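Local coordinates for protein Mn transporter subunit (Synechocystis sp. PCC 6803, PDB 3UJP) that binds manganese(II) and probably delivers it, as the solute-binding subunit, to a manganese transporter of the cyanobacterial cell envelope, at residues A[268-273]-A[279-284]; A[213-218]-A[247-252]; A[42-47]-A[166-171]; A[253-258]-A[263-268]. All coordinates share one frame; numbering follows the deposited sequence.

Contact 1: A[268-273]-A[279-284]; sequences NLYVDS and GPVPTF. With MN (manganese (II) ion), chain D.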
loop_
_atom_site.group_PDB
_atom_site.type_symbol
_atom_site.label_atom_id
_atom_site.label_comp_id
_atom_site.label_asym_id
_atom_site.label_seq_id
_atom_site.Cartn_x
_atom_site.Cartn_y
_atom_site.Cartn_z
ATOM N N ASN A 268 -12.432 22.793 -16.562
ATOM C CA ASN A 268 -11.662 23.080 -15.375
ATOM C C ASN A 268 -10.192 22.801 -15.628
ATOM O O ASN A 268 -9.858 21.826 -16.292
ATOM C CB ASN A 268 -12.148 22.209 -14.221
ATOM C CG ASN A 268 -13.385 22.762 -13.541
ATOM O OD1 ASN A 268 -13.781 23.907 -13.768
ATOM N ND2 ASN A 268 -13.996 21.945 -12.679
ATOM N N LEU A 269 -9.330 23.672 -15.113
ATOM C CA LEU A 269 -7.905 23.428 -15.062
ATOM C C LEU A 269 -7.703 22.812 -13.704
ATOM O O LEU A 269 -8.595 22.873 -12.887
ATOM C CB LEU A 269 -7.145 24.743 -15.158
ATOM C CG LEU A 269 -7.436 25.481 -16.463
ATOM C CD1 LEU A 269 -6.756 26.851 -16.538
ATOM C CD2 LEU A 269 -7.000 24.603 -17.617
ATOM N N TYR A 270 -6.549 22.228 -13.437
ATOM C CA TYR A 270 -6.357 21.568 -12.169
ATOM C C TYR A 270 -5.142 22.125 -11.442
ATOM O O TYR A 270 -4.052 22.009 -11.957
ATOM C CB TYR A 270 -6.204 20.080 -12.414
ATOM C CG TYR A 270 -7.509 19.385 -12.793
ATOM C CD1 TYR A 270 -8.047 19.499 -14.077
ATOM C CD2 TYR A 270 -8.212 18.612 -11.859
ATOM C CE1 TYR A 270 -9.240 18.854 -14.419
ATOM C CE2 TYR A 270 -9.412 17.967 -12.192
ATOM C CZ TYR A 270 -9.918 18.090 -13.470
ATOM O OH TYR A 270 -11.103 17.444 -13.795
ATOM N N VAL A 271 -5.306 22.731 -10.260
ATOM C CA VAL A 271 -4.148 23.237 -9.512
ATOM C C VAL A 271 -3.968 22.679 -8.119
ATOM O O VAL A 271 -2.884 22.219 -7.755
ATOM C CB VAL A 271 -4.154 24.745 -9.303
ATOM C CG1 VAL A 271 -2.921 25.327 -9.913
ATOM C CG2 VAL A 271 -5.420 25.382 -9.834
ATOM N N ASP A 272 -5.027 22.788 -7.328
ATOM C CA ASP A 272 -4.956 22.495 -5.907
ATOM C C ASP A 272 -5.326 21.051 -5.618
ATOM O O ASP A 272 -5.338 20.634 -4.462
ATOM C CB ASP A 272 -5.847 23.464 -5.135
ATOM C CG ASP A 272 -5.324 24.923 -5.166
ATOM O OD1 ASP A 272 -4.164 25.155 -5.516
ATOM O OD2 ASP A 272 -6.076 25.841 -4.811
ATOM N N SER A 273 -5.623 20.293 -6.666
ATOM C CA SER A 273 -5.993 18.890 -6.517
ATOM C C SER A 273 -6.067 18.191 -7.872
ATOM O O SER A 273 -6.418 18.805 -8.881
ATOM C CB SER A 273 -7.333 18.764 -5.787
ATOM O OG SER A 273 -8.054 17.631 -6.237
ATOM N N GLY A 279 -11.093 10.186 -15.431
ATOM C CA GLY A 279 -10.855 11.588 -15.719
ATOM C C GLY A 279 -9.367 11.897 -15.815
ATOM O O GLY A 279 -8.530 11.072 -15.419
ATOM N N PRO A 280 -9.025 13.100 -16.324
ATOM C CA PRO A 280 -7.642 13.497 -16.631
ATOM C C PRO A 280 -6.882 13.781 -15.346
ATOM O O PRO A 280 -7.492 13.738 -14.272
ATOM C CB PRO A 280 -7.831 14.799 -17.398
ATOM C CG PRO A 280 -9.088 15.368 -16.848
ATOM C CD PRO A 280 -9.957 14.238 -16.405
ATOM N N VAL A 281 -5.586 14.063 -15.423
ATOM C CA VAL A 281 -4.885 14.473 -14.204
ATOM C C VAL A 281 -5.028 13.494 -13.020
ATOM O O VAL A 281 -5.447 13.892 -11.941
ATOM C CB VAL A 281 -5.415 15.838 -13.692
ATOM C CG1 VAL A 281 -4.368 16.528 -12.884
ATOM C CG2 VAL A 281 -5.821 16.725 -14.831
ATOM N N PRO A 282 -4.695 12.211 -13.214
ATOM C CA PRO A 282 -4.624 11.385 -12.020
ATOM C C PRO A 282 -3.222 11.486 -11.411
ATOM O O PRO A 282 -3.010 10.913 -10.338
ATOM C CB PRO A 282 -4.858 9.989 -12.573
ATOM C CG PRO A 282 -4.156 10.041 -13.906
ATOM C CD PRO A 282 -4.378 11.437 -14.428
ATOM N N THR A 283 -2.295 12.195 -12.064
ATOM C CA THR A 283 -0.946 12.397 -11.512
ATOM C C THR A 283 -0.355 13.803 -11.713
ATOM O O THR A 283 -0.795 14.536 -12.576
ATOM C CB THR A 283 0.046 11.315 -12.018
ATOM O OG1 THR A 283 0.666 11.710 -13.263
ATOM C CG2 THR A 283 -0.671 9.956 -12.132
ATOM N N PHE A 284 0.632 14.202 -10.911
ATOM C CA PHE A 284 1.140 15.560 -11.073
ATOM C C PHE A 284 1.635 15.851 -12.480
ATOM O O PHE A 284 1.270 16.865 -13.068
ATOM C CB PHE A 284 2.237 15.933 -10.091
ATOM C CG PHE A 284 2.725 17.355 -10.276
ATOM C CD1 PHE A 284 1.820 18.378 -10.480
ATOM C CD2 PHE A 284 4.072 17.669 -10.250
ATOM C CE1 PHE A 284 2.235 19.676 -10.650
ATOM C CE2 PHE A 284 4.500 18.989 -10.428
ATOM C CZ PHE A 284 3.581 19.982 -10.633
HETATM MN MN MN D . -5.379 27.643 -4.782
#
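Y270 and V281 mark the closest approach of the two backbones, with CA atoms 7.5 Å apart; here the end of strand 264-269 runs on into loop, the second segment has no regular structure, and no hydrogen bond joins them. The gap is filled by the Y270 ring. The V281 CG2 methyl lies over one face in a CH-pi contact, 3.9 Å from the ring centroid and displaced toward the rim, so that its nearest ring atom is Y270 CD1 at 3.6 Å. The other methyl, V281 CG1, comes to 4.0 Å from Y270 CB and packs against the root of the side chain. V281 adopts a left-handed backbone conformation (phi 54°) and turns its side chain toward the tyrosine. P280 CG meets the hydroxyl end more loosely, 4.2 Å from Y270 OH. Two residues beyond the tyrosine the chain delivers D272 to the metal, where OD2 binds manganese at 1.9 Å; H66, H131 and E197 complete the protein site. The aromatic contact and a metal ligand therefore share one short segment. Helix 284-296 closes over this region, L287 touching both Y270 and V281, and T283 caps its start through OG1 to the backbone N of D286. L269 joins the segment to strand 242-246 through backbone hydrogen bonding with C245.

Contact 2: A[213-218]-A[247-252]; sequences YMWPIN and STVSDK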
loop_
_atom_site.group_PDB
_atom_site.type_symbol
_atom_site.label_atom_id
_atom_site.label_comp_id
_atom_site.label_asym_id
_atom_site.label_seq_id
_atom_site.Cartn_x
_atom_site.Cartn_y
_atom_site.Cartn_z
ATOM N N TYR A 213 -7.465 36.734 -13.493
ATOM C CA TYR A 213 -8.150 35.917 -12.492
ATOM C C TYR A 213 -9.376 36.598 -11.873
ATOM O O TYR A 213 -9.446 37.828 -11.803
ATOM C CB TYR A 213 -7.167 35.475 -11.413
ATOM C CG TYR A 213 -6.330 36.583 -10.841
ATOM C CD1 TYR A 213 -6.890 37.532 -9.993
ATOM C CD2 TYR A 213 -4.968 36.670 -11.120
ATOM C CE1 TYR A 213 -6.125 38.552 -9.442
ATOM C CE2 TYR A 213 -4.179 37.689 -10.575
ATOM C CZ TYR A 213 -4.768 38.630 -9.729
ATOM O OH TYR A 213 -4.015 39.648 -9.168
ATOM N N MET A 214 -10.348 35.802 -11.439
ATOM C CA MET A 214 -11.558 36.355 -10.833
ATOM C C MET A 214 -11.309 36.727 -9.361
ATOM O O MET A 214 -12.029 37.550 -8.784
ATOM C CB MET A 214 -12.724 35.385 -10.976
ATOM C CG MET A 214 -14.059 36.048 -11.076
ATOM S SD MET A 214 -15.190 34.968 -11.966
ATOM C CE MET A 214 -15.473 33.642 -10.783
ATOM N N TRP A 215 -10.273 36.114 -8.777
ATOM C CA TRP A 215 -9.776 36.451 -7.438
ATOM C C TRP A 215 -8.365 35.899 -7.213
ATOM O O TRP A 215 -8.052 34.772 -7.623
ATOM C CB TRP A 215 -10.729 35.961 -6.347
ATOM C CG TRP A 215 -10.833 34.498 -6.256
ATOM C CD1 TRP A 215 -10.011 33.674 -5.583
ATOM C CD2 TRP A 215 -11.828 33.672 -6.867
ATOM N NE1 TRP A 215 -10.426 32.381 -5.722
ATOM C CE2 TRP A 215 -11.543 32.352 -6.511
ATOM C CE3 TRP A 215 -12.942 33.930 -7.666
ATOM C CZ2 TRP A 215 -12.325 31.280 -6.922
ATOM C CZ3 TRP A 215 -13.715 32.876 -8.078
ATOM C CH2 TRP A 215 -13.408 31.561 -7.706
ATOM N N PRO A 216 -7.518 36.699 -6.547
ATOM C CA PRO A 216 -6.085 36.445 -6.413
ATOM C C PRO A 216 -5.830 35.044 -5.901
ATOM O O PRO A 216 -5.149 34.251 -6.575
ATOM C CB PRO A 216 -5.657 37.459 -5.347
ATOM C CG PRO A 216 -6.659 38.554 -5.400
ATOM C CD PRO A 216 -7.949 37.867 -5.753
ATOM N N ILE A 217 -6.382 34.763 -4.713
ATOM C CA ILE A 217 -6.179 33.519 -3.973
ATOM C C ILE A 217 -7.458 33.273 -3.176
ATOM O O ILE A 217 -8.359 34.075 -3.232
ATOM C CB ILE A 217 -4.996 33.684 -3.041
ATOM C CG1 ILE A 217 -4.384 32.339 -2.644
ATOM C CG2 ILE A 217 -5.389 34.515 -1.858
ATOM C CD1 ILE A 217 -3.169 32.477 -1.723
ATOM N N ASN A 218 -7.557 32.184 -2.435
ATOM C CA ASN A 218 -8.806 31.874 -1.736
ATOM C C ASN A 218 -8.946 32.433 -0.329
ATOM O O ASN A 218 -8.002 32.425 0.436
ATOM C CB ASN A 218 -8.945 30.376 -1.634
ATOM C CG ASN A 218 -8.908 29.724 -2.959
ATOM O OD1 ASN A 218 -7.903 29.148 -3.357
ATOM N ND2 ASN A 218 -10.004 29.822 -3.673
ATOM N N SER A 247 -10.888 22.983 -10.526
ATOM C CA SER A 247 -11.748 21.922 -10.042
ATOM C C SER A 247 -12.113 22.003 -8.571
ATOM O O SER A 247 -12.870 21.181 -8.105
ATOM C CB SER A 247 -11.108 20.566 -10.332
ATOM O OG SER A 247 -9.984 20.325 -9.496
ATOM N N THR A 248 -11.585 22.979 -7.839
ATOM C CA THR A 248 -11.848 23.080 -6.385
ATOM C C THR A 248 -12.752 24.265 -5.935
ATOM O O THR A 248 -13.117 24.353 -4.756
ATOM C CB THR A 248 -10.522 23.072 -5.572
ATOM O OG1 THR A 248 -9.682 24.154 -5.994
ATOM C CG2 THR A 248 -9.778 21.780 -5.798
ATOM N N VAL A 249 -13.122 25.140 -6.882
ATOM C CA VAL A 249 -13.844 26.370 -6.596
ATOM C C VAL A 249 -15.127 26.436 -7.401
ATOM O O VAL A 249 -15.508 25.450 -8.035
ATOM C CB VAL A 249 -12.985 27.590 -6.939
ATOM C CG1 VAL A 249 -11.689 27.528 -6.164
ATOM C CG2 VAL A 249 -12.695 27.621 -8.428
ATOM N N SER A 250 -15.750 27.619 -7.394
ATOM C CA SER A 250 -17.095 27.887 -7.935
ATOM C C SER A 250 -17.094 28.243 -9.427
ATOM O O SER A 250 -16.509 29.243 -9.840
ATOM C CB SER A 250 -17.726 29.032 -7.115
ATOM O OG SER A 250 -18.966 29.466 -7.630
ATOM N N ASP A 251 -17.758 27.445 -10.249
ATOM C CA ASP A 251 -17.820 27.763 -11.682
ATOM C C ASP A 251 -18.826 28.881 -11.964
ATOM O O ASP A 251 -18.767 29.535 -12.992
ATOM C CB ASP A 251 -18.131 26.512 -12.525
ATOM C CG ASP A 251 -19.495 25.894 -12.187
ATOM O OD1 ASP A 251 -20.075 26.215 -11.118
ATOM O OD2 ASP A 251 -19.988 25.068 -12.990
ATOM N N LYS A 252 -19.733 29.097 -11.025
ATOM C CA LYS A 252 -20.827 30.057 -11.184
ATOM C C LYS A 252 -20.432 31.478 -11.609
ATOM O O LYS A 252 -21.128 32.122 -12.401
ATOM C CB LYS A 252 -21.648 30.106 -9.900
ATOM C CG LYS A 252 -22.181 28.740 -9.482
ATOM C CD LYS A 252 -23.018 28.849 -8.216
ATOM C CE LYS A 252 -22.248 29.537 -7.067
ATOM N NZ LYS A 252 -23.038 29.671 -5.783
#
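W215 and V249 approach from opposite directions, the indole presenting the edge of its six-membered ring to the isopropyl group. The nearest pair is W215 CZ2 and V249 CB, at 3.7 Å, with V249 CB close to the plane of the indole. Both methyls reach this rim, V249 CG1 near the indole plane and 3.9 Å from W215 CZ2, V249 CG2 displaced to one side of it and 4.1 Å from W215 CH2. W215 CG sits between the backbone N and the carbonyl carbon (chi1 66°), a crowded position that throws the indole out toward the 247-252 loop. Farther along the same edge lies the S250 carbonyl, its O 4.4 Å from W215 CH2. N218 meets V249 CG1 roughly at right angles to the valine side chain, placing this methyl against both the indole and the asparagine. N218 also comes within about 3 Å of the bound manganese at its nearest atom, although it is not one of the four metal-binding side chains. F223 lies with its ring nearly parallel to the indole of W215. The two loops thus meet mainly through apolar carbon at an indole edge, with no hydrogen bond between them, while the W215 backbone is hydrogen-bonded to C196 and G198.

Contact 3: A[42-47]-A[166-171]; sequences ADMVQN and AVYSEQ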
loop_
_atom_site.group_PDB
_atom_site.type_symbol
_atom_site.label_atom_id
_atom_site.label_comp_id
_atom_site.label_asym_id
_atom_site.label_seq_id
_atom_site.Cartn_x
_atom_site.Cartn_y
_atom_site.Cartn_z
ATOM N N ALA A 42 0.838 14.810 -2.677
ATOM C CA ALA A 42 0.881 13.377 -2.372
ATOM C C ALA A 42 1.502 12.559 -3.513
ATOM O O ALA A 42 2.272 11.630 -3.261
ATOM C CB ALA A 42 -0.504 12.841 -1.967
ATOM N N ASP A 43 1.183 12.928 -4.761
ATOM C CA ASP A 43 1.699 12.256 -5.957
ATOM C C ASP A 43 3.162 12.581 -6.224
ATOM O O ASP A 43 3.914 11.715 -6.628
ATOM C CB ASP A 43 0.863 12.620 -7.175
ATOM C CG ASP A 43 1.408 12.015 -8.455
ATOM O OD1 ASP A 43 1.216 10.798 -8.665
ATOM O OD2 ASP A 43 2.029 12.756 -9.255
ATOM N N MET A 44 3.552 13.832 -6.007
ATOM C CA MET A 44 4.955 14.240 -6.084
ATOM C C MET A 44 5.850 13.511 -5.086
ATOM O O MET A 44 6.970 13.133 -5.425
ATOM C CB MET A 44 5.109 15.722 -5.801
ATOM C CG MET A 44 4.381 16.611 -6.737
ATOM S SD MET A 44 4.905 18.327 -6.502
ATOM C CE MET A 44 6.666 18.136 -6.230
ATOM N N VAL A 45 5.401 13.336 -3.842
ATOM C CA VAL A 45 6.254 12.637 -2.888
ATOM C C VAL A 45 6.188 11.138 -3.139
ATOM O O VAL A 45 7.216 10.456 -3.118
ATOM C CB VAL A 45 5.964 12.976 -1.401
ATOM C CG1 VAL A 45 5.952 14.473 -1.181
ATOM C CG2 VAL A 45 4.673 12.369 -0.945
ATOM N N GLN A 46 4.991 10.626 -3.404
ATOM C CA GLN A 46 4.868 9.208 -3.706
ATOM C C GLN A 46 5.822 8.868 -4.849
ATOM O O GLN A 46 6.250 7.723 -5.003
ATOM C CB GLN A 46 3.416 8.804 -4.018
ATOM C CG GLN A 46 3.271 7.477 -4.795
ATOM C CD GLN A 46 3.418 6.193 -3.934
ATOM O OE1 GLN A 46 4.343 6.049 -3.117
ATOM N NE2 GLN A 46 2.498 5.243 -4.143
ATOM N N ASN A 47 6.185 9.880 -5.632
ATOM C CA ASN A 47 7.078 9.652 -6.745
ATOM C C ASN A 47 8.551 9.637 -6.391
ATOM O O ASN A 47 9.330 9.090 -7.145
ATOM C CB ASN A 47 6.761 10.560 -7.936
ATOM C CG ASN A 47 5.959 9.828 -9.006
ATOM O OD1 ASN A 47 6.484 8.915 -9.640
ATOM N ND2 ASN A 47 4.684 10.204 -9.191
ATOM N N ALA A 166 16.129 11.531 -8.960
ATOM C CA ALA A 166 16.821 11.623 -10.245
ATOM C C ALA A 166 15.851 11.441 -11.414
ATOM O O ALA A 166 15.690 12.328 -12.262
ATOM C CB ALA A 166 17.922 10.567 -10.305
ATOM N N VAL A 167 15.219 10.268 -11.451
ATOM C CA VAL A 167 14.246 9.927 -12.474
ATOM C C VAL A 167 13.052 10.894 -12.499
ATOM O O VAL A 167 12.575 11.259 -13.553
ATOM C CB VAL A 167 13.748 8.476 -12.293
ATOM C CG1 VAL A 167 12.489 8.203 -13.113
ATOM C CG2 VAL A 167 14.843 7.508 -12.632
ATOM N N TYR A 168 12.552 11.323 -11.349
ATOM C CA TYR A 168 11.426 12.259 -11.358
ATOM C C TYR A 168 11.934 13.629 -11.822
ATOM O O TYR A 168 11.293 14.278 -12.642
ATOM C CB TYR A 168 10.733 12.318 -9.983
ATOM C CG TYR A 168 9.305 12.801 -10.037
ATOM C CD1 TYR A 168 8.407 12.234 -10.914
ATOM C CD2 TYR A 168 8.843 13.826 -9.201
ATOM C CE1 TYR A 168 7.067 12.673 -10.973
ATOM C CE2 TYR A 168 7.512 14.280 -9.258
ATOM C CZ TYR A 168 6.621 13.693 -10.144
ATOM O OH TYR A 168 5.298 14.116 -10.237
ATOM N N SER A 169 13.087 14.063 -11.318
ATOM C CA SER A 169 13.654 15.346 -11.731
ATOM C C SER A 169 13.774 15.387 -13.247
ATOM O O SER A 169 13.464 16.382 -13.897
ATOM C CB SER A 169 15.039 15.572 -11.114
ATOM O OG SER A 169 14.974 15.815 -9.720
ATOM N N GLU A 170 14.230 14.273 -13.801
ATOM C CA GLU A 170 14.458 14.163 -15.224
ATOM C C GLU A 170 13.179 14.219 -16.042
ATOM O O GLU A 170 13.169 14.761 -17.130
ATOM C CB GLU A 170 15.172 12.859 -15.526
ATOM C CG GLU A 170 14.782 12.316 -16.876
ATOM C CD GLU A 170 15.243 10.897 -17.092
ATOM O OE1 GLU A 170 14.562 9.961 -16.599
ATOM O OE2 GLU A 170 16.280 10.726 -17.771
ATOM N N GLN A 171 12.108 13.632 -15.535
ATOM C CA GLN A 171 10.839 13.624 -16.262
ATOM C C GLN A 171 10.128 14.955 -16.112
ATOM O O GLN A 171 9.259 15.282 -16.909
ATOM C CB GLN A 171 9.916 12.524 -15.750
ATOM C CG GLN A 171 10.450 11.131 -15.911
ATOM C CD GLN A 171 9.760 10.179 -14.987
ATOM O OE1 GLN A 171 8.890 10.585 -14.233
ATOM N NE2 GLN A 171 10.147 8.901 -15.029
#
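Stacking comes first: the amide of N47 lies parallel to the Y168 ring, the two planes only 3° apart, offset toward the CE1 side with N47 CG 3.6 Å from Y168 CE1. N47 CB sits over the ring centre, 3.6 Å from the centroid, and adds a CH-pi contact. Y168 reaches this place with CG anti to the backbone N (chi1 -157°), which sends the ring across to helix 39-49. Among polar groups, N47 ND2 donates to D43 O at 3.1 Å, one turn back in its own helix; the donor stands above the carbonyl plane, and the bond probably limits rotation of the amide. D43 OD2 lies 3.7 Å from Y168 OH, too far for a hydrogen bond, and accepts instead from the backbone N of F284. E170 OE1 hydrogen-bonds M89 N of the second subunit. Apolar packing is slighter, M44 CB approaching Y168 CE2 at 4.5 Å. A serine in place of Y168 would probably leave the N47 amide without its stacking surface and open a gap between the helices. The axes of segments 42-47 and 166-171 approach to 10.7 Å, their N-to-C directions 130° apart; V143 of helix 136-153 and F284 and L285 of helix 284-296 also touch Y168, while V45 packs on strands 33-36 and 54-57.

Contact 4: A[253-258]-A[263-268]; sequences GQKQVA and ARFGGN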
loop_
_atom_site.group_PDB
_atom_site.type_symbol
_atom_site.label_atom_id
_atom_site.label_comp_id
_atom_site.label_asym_id
_atom_site.label_seq_id
_atom_site.Cartn_x
_atom_site.Cartn_y
_atom_site.Cartn_z
ATOM N N GLY A 253 -19.321 31.975 -11.083
ATOM C CA GLY A 253 -18.866 33.299 -11.452
ATOM C C GLY A 253 -18.264 33.344 -12.842
ATOM O O GLY A 253 -18.453 34.324 -13.567
ATOM N N GLN A 254 -17.525 32.294 -13.211
ATOM C CA GLN A 254 -16.841 32.235 -14.509
ATOM C C GLN A 254 -17.818 32.004 -15.640
ATOM O O GLN A 254 -17.794 32.705 -16.656
ATOM C CB GLN A 254 -15.836 31.100 -14.536
ATOM C CG GLN A 254 -14.879 31.196 -15.692
ATOM C CD GLN A 254 -13.844 32.278 -15.487
ATOM O OE1 GLN A 254 -12.651 31.997 -15.407
ATOM N NE2 GLN A 254 -14.294 33.529 -15.394
ATOM N N LYS A 255 -18.657 30.989 -15.464
ATOM C CA LYS A 255 -19.827 30.815 -16.308
ATOM C C LYS A 255 -20.573 32.153 -16.565
ATOM O O LYS A 255 -20.952 32.440 -17.705
ATOM C CB LYS A 255 -20.751 29.735 -15.722
ATOM C CG LYS A 255 -20.275 28.320 -16.040
ATOM C CD LYS A 255 -21.193 27.260 -15.466
ATOM C CE LYS A 255 -20.758 25.868 -15.910
ATOM N NZ LYS A 255 -21.481 24.788 -15.154
ATOM N N GLN A 256 -20.762 32.969 -15.521
ATOM C CA GLN A 256 -21.365 34.307 -15.666
ATOM C C GLN A 256 -20.680 35.127 -16.767
ATOM O O GLN A 256 -21.310 35.549 -17.735
ATOM C CB GLN A 256 -21.292 35.099 -14.347
ATOM C CG GLN A 256 -22.233 34.660 -13.213
ATOM C CD GLN A 256 -22.195 35.617 -12.009
ATOM O OE1 GLN A 256 -22.052 36.834 -12.172
ATOM N NE2 GLN A 256 -22.313 35.061 -10.799
ATOM N N VAL A 257 -19.384 35.361 -16.598
ATOM C CA VAL A 257 -18.606 36.129 -17.562
ATOM C C VAL A 257 -18.538 35.439 -18.939
ATOM O O VAL A 257 -17.949 35.964 -19.888
ATOM C CB VAL A 257 -17.174 36.444 -17.013
ATOM C CG1 VAL A 257 -17.003 35.875 -15.616
ATOM C CG2 VAL A 257 -16.091 35.926 -17.964
ATOM N N ALA A 258 -19.164 34.270 -19.043
ATOM C CA ALA A 258 -19.138 33.489 -20.279
ATOM C C ALA A 258 -20.406 33.684 -21.112
ATOM O O ALA A 258 -20.335 33.924 -22.329
ATOM C CB ALA A 258 -18.923 32.010 -19.968
ATOM N N ALA A 263 -17.311 34.406 -24.731
ATOM C CA ALA A 263 -16.172 33.498 -24.701
ATOM C C ALA A 263 -16.639 32.048 -24.495
ATOM O O ALA A 263 -17.722 31.803 -23.960
ATOM C CB ALA A 263 -15.187 33.916 -23.634
ATOM N N ARG A 264 -15.842 31.085 -24.949
ATOM C CA ARG A 264 -16.169 29.678 -24.762
ATOM C C ARG A 264 -15.701 29.296 -23.360
ATOM O O ARG A 264 -14.585 29.627 -22.961
ATOM C CB ARG A 264 -15.478 28.820 -25.842
ATOM C CG ARG A 264 -16.208 27.517 -26.251
ATOM C CD ARG A 264 -16.265 26.504 -25.100
ATOM N NE ARG A 264 -15.689 25.185 -25.405
ATOM C CZ ARG A 264 -14.403 24.950 -25.670
ATOM N NH1 ARG A 264 -13.992 23.712 -25.912
ATOM N NH2 ARG A 264 -13.522 25.947 -25.714
ATOM N N PHE A 265 -16.546 28.628 -22.590
ATOM C CA PHE A 265 -16.084 28.162 -21.290
ATOM C C PHE A 265 -15.355 26.835 -21.463
ATOM O O PHE A 265 -15.976 25.774 -21.623
ATOM C CB PHE A 265 -17.238 28.052 -20.275
ATOM C CG PHE A 265 -16.802 27.635 -18.871
ATOM C CD1 PHE A 265 -15.987 28.455 -18.103
ATOM C CD2 PHE A 265 -17.231 26.433 -18.316
ATOM C CE1 PHE A 265 -15.600 28.070 -16.830
ATOM C CE2 PHE A 265 -16.842 26.055 -17.041
ATOM C CZ PHE A 265 -16.030 26.870 -16.300
ATOM N N GLY A 266 -14.028 26.902 -21.471
ATOM C CA GLY A 266 -13.228 25.700 -21.367
ATOM C C GLY A 266 -13.619 25.128 -20.026
ATOM O O GLY A 266 -14.222 25.818 -19.203
ATOM N N GLY A 267 -13.306 23.870 -19.781
ATOM C CA GLY A 267 -13.745 23.282 -18.526
ATOM C C GLY A 267 -12.978 23.755 -17.298
ATOM O O GLY A 267 -12.878 24.958 -17.026
ATOM N N ASN A 268 -12.432 22.793 -16.562
ATOM C CA ASN A 268 -11.662 23.080 -15.375
ATOM C C ASN A 268 -10.192 22.801 -15.628
ATOM O O ASN A 268 -9.858 21.826 -16.292
ATOM C CB ASN A 268 -12.148 22.209 -14.221
ATOM C CG ASN A 268 -13.385 22.762 -13.541
ATOM O OD1 ASN A 268 -13.781 23.907 -13.768
ATOM N ND2 ASN A 268 -13.996 21.945 -12.679
#
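K255 NZ forms a salt bridge with D251 OD2 one turn earlier, and the aliphatic arm that carries the ammonium group runs over F265. K255 CG lies above one face of the phenyl ring in a CH-pi contact, 4.3 Å from the centroid and 13° off the normal, displaced toward the rim. The lysine chain is extended beyond CG and crosses the ring at a slant, bringing K255 CE to 4.1 Å from F265 CE2. Q254 takes the edge instead: its CG stands near the ring plane, 3.4 Å from F265 CE1, with Q254 CB 3.8 Å from the same atom. With F265 CG anti to the backbone N (chi1 -177°), the phenyl group extends toward the helix. These contacts belong to a beta-alpha-beta unit, in which strand 242-246 leads through helix 252-256 into the parallel strand 264-269; F265 is the strand residue that faces the connecting helix. Toward the turn, A258 CB packs 4.3 Å from F265 CB, and the backbones draw together until the CA atoms of A258 and A263 are 5.3 Å apart. Replacing F265 with an alanine would probably open a gap between helix and strand, and leave the K255 arm without the face on which it rests. Alternation along the strand turns R264 away from the helix, and its backbone hydrogen-bonds I243 of strand 242-246 and P241 just before it. V257 touches I243 as well, and on helix 225-236 it meets V231 and I232.

How the contacts relate
All four contacts are partly buried. Measured between centres, contact 1 lies nearest the middle of the chain, at about 9 Å, contacts 2 and 3 at about 13 and 15 Å, and contact 4 farthest out, at about 21 Å. Contacts 1 and 4 both use strand 264-269 and share N268. Contact 2 touches both, S247 packing on Y270 and N268 while M214 CE reaches the start of segment 253-258. Contact 3 lies across the chain's centre from contacts 2 and 4 but touches contact 1 through F284. Each depends on one aromatic ring: a face under a valine methyl, an indole edge, a stacked amide, a lysine arm. None has a hydrogen bond between its segments.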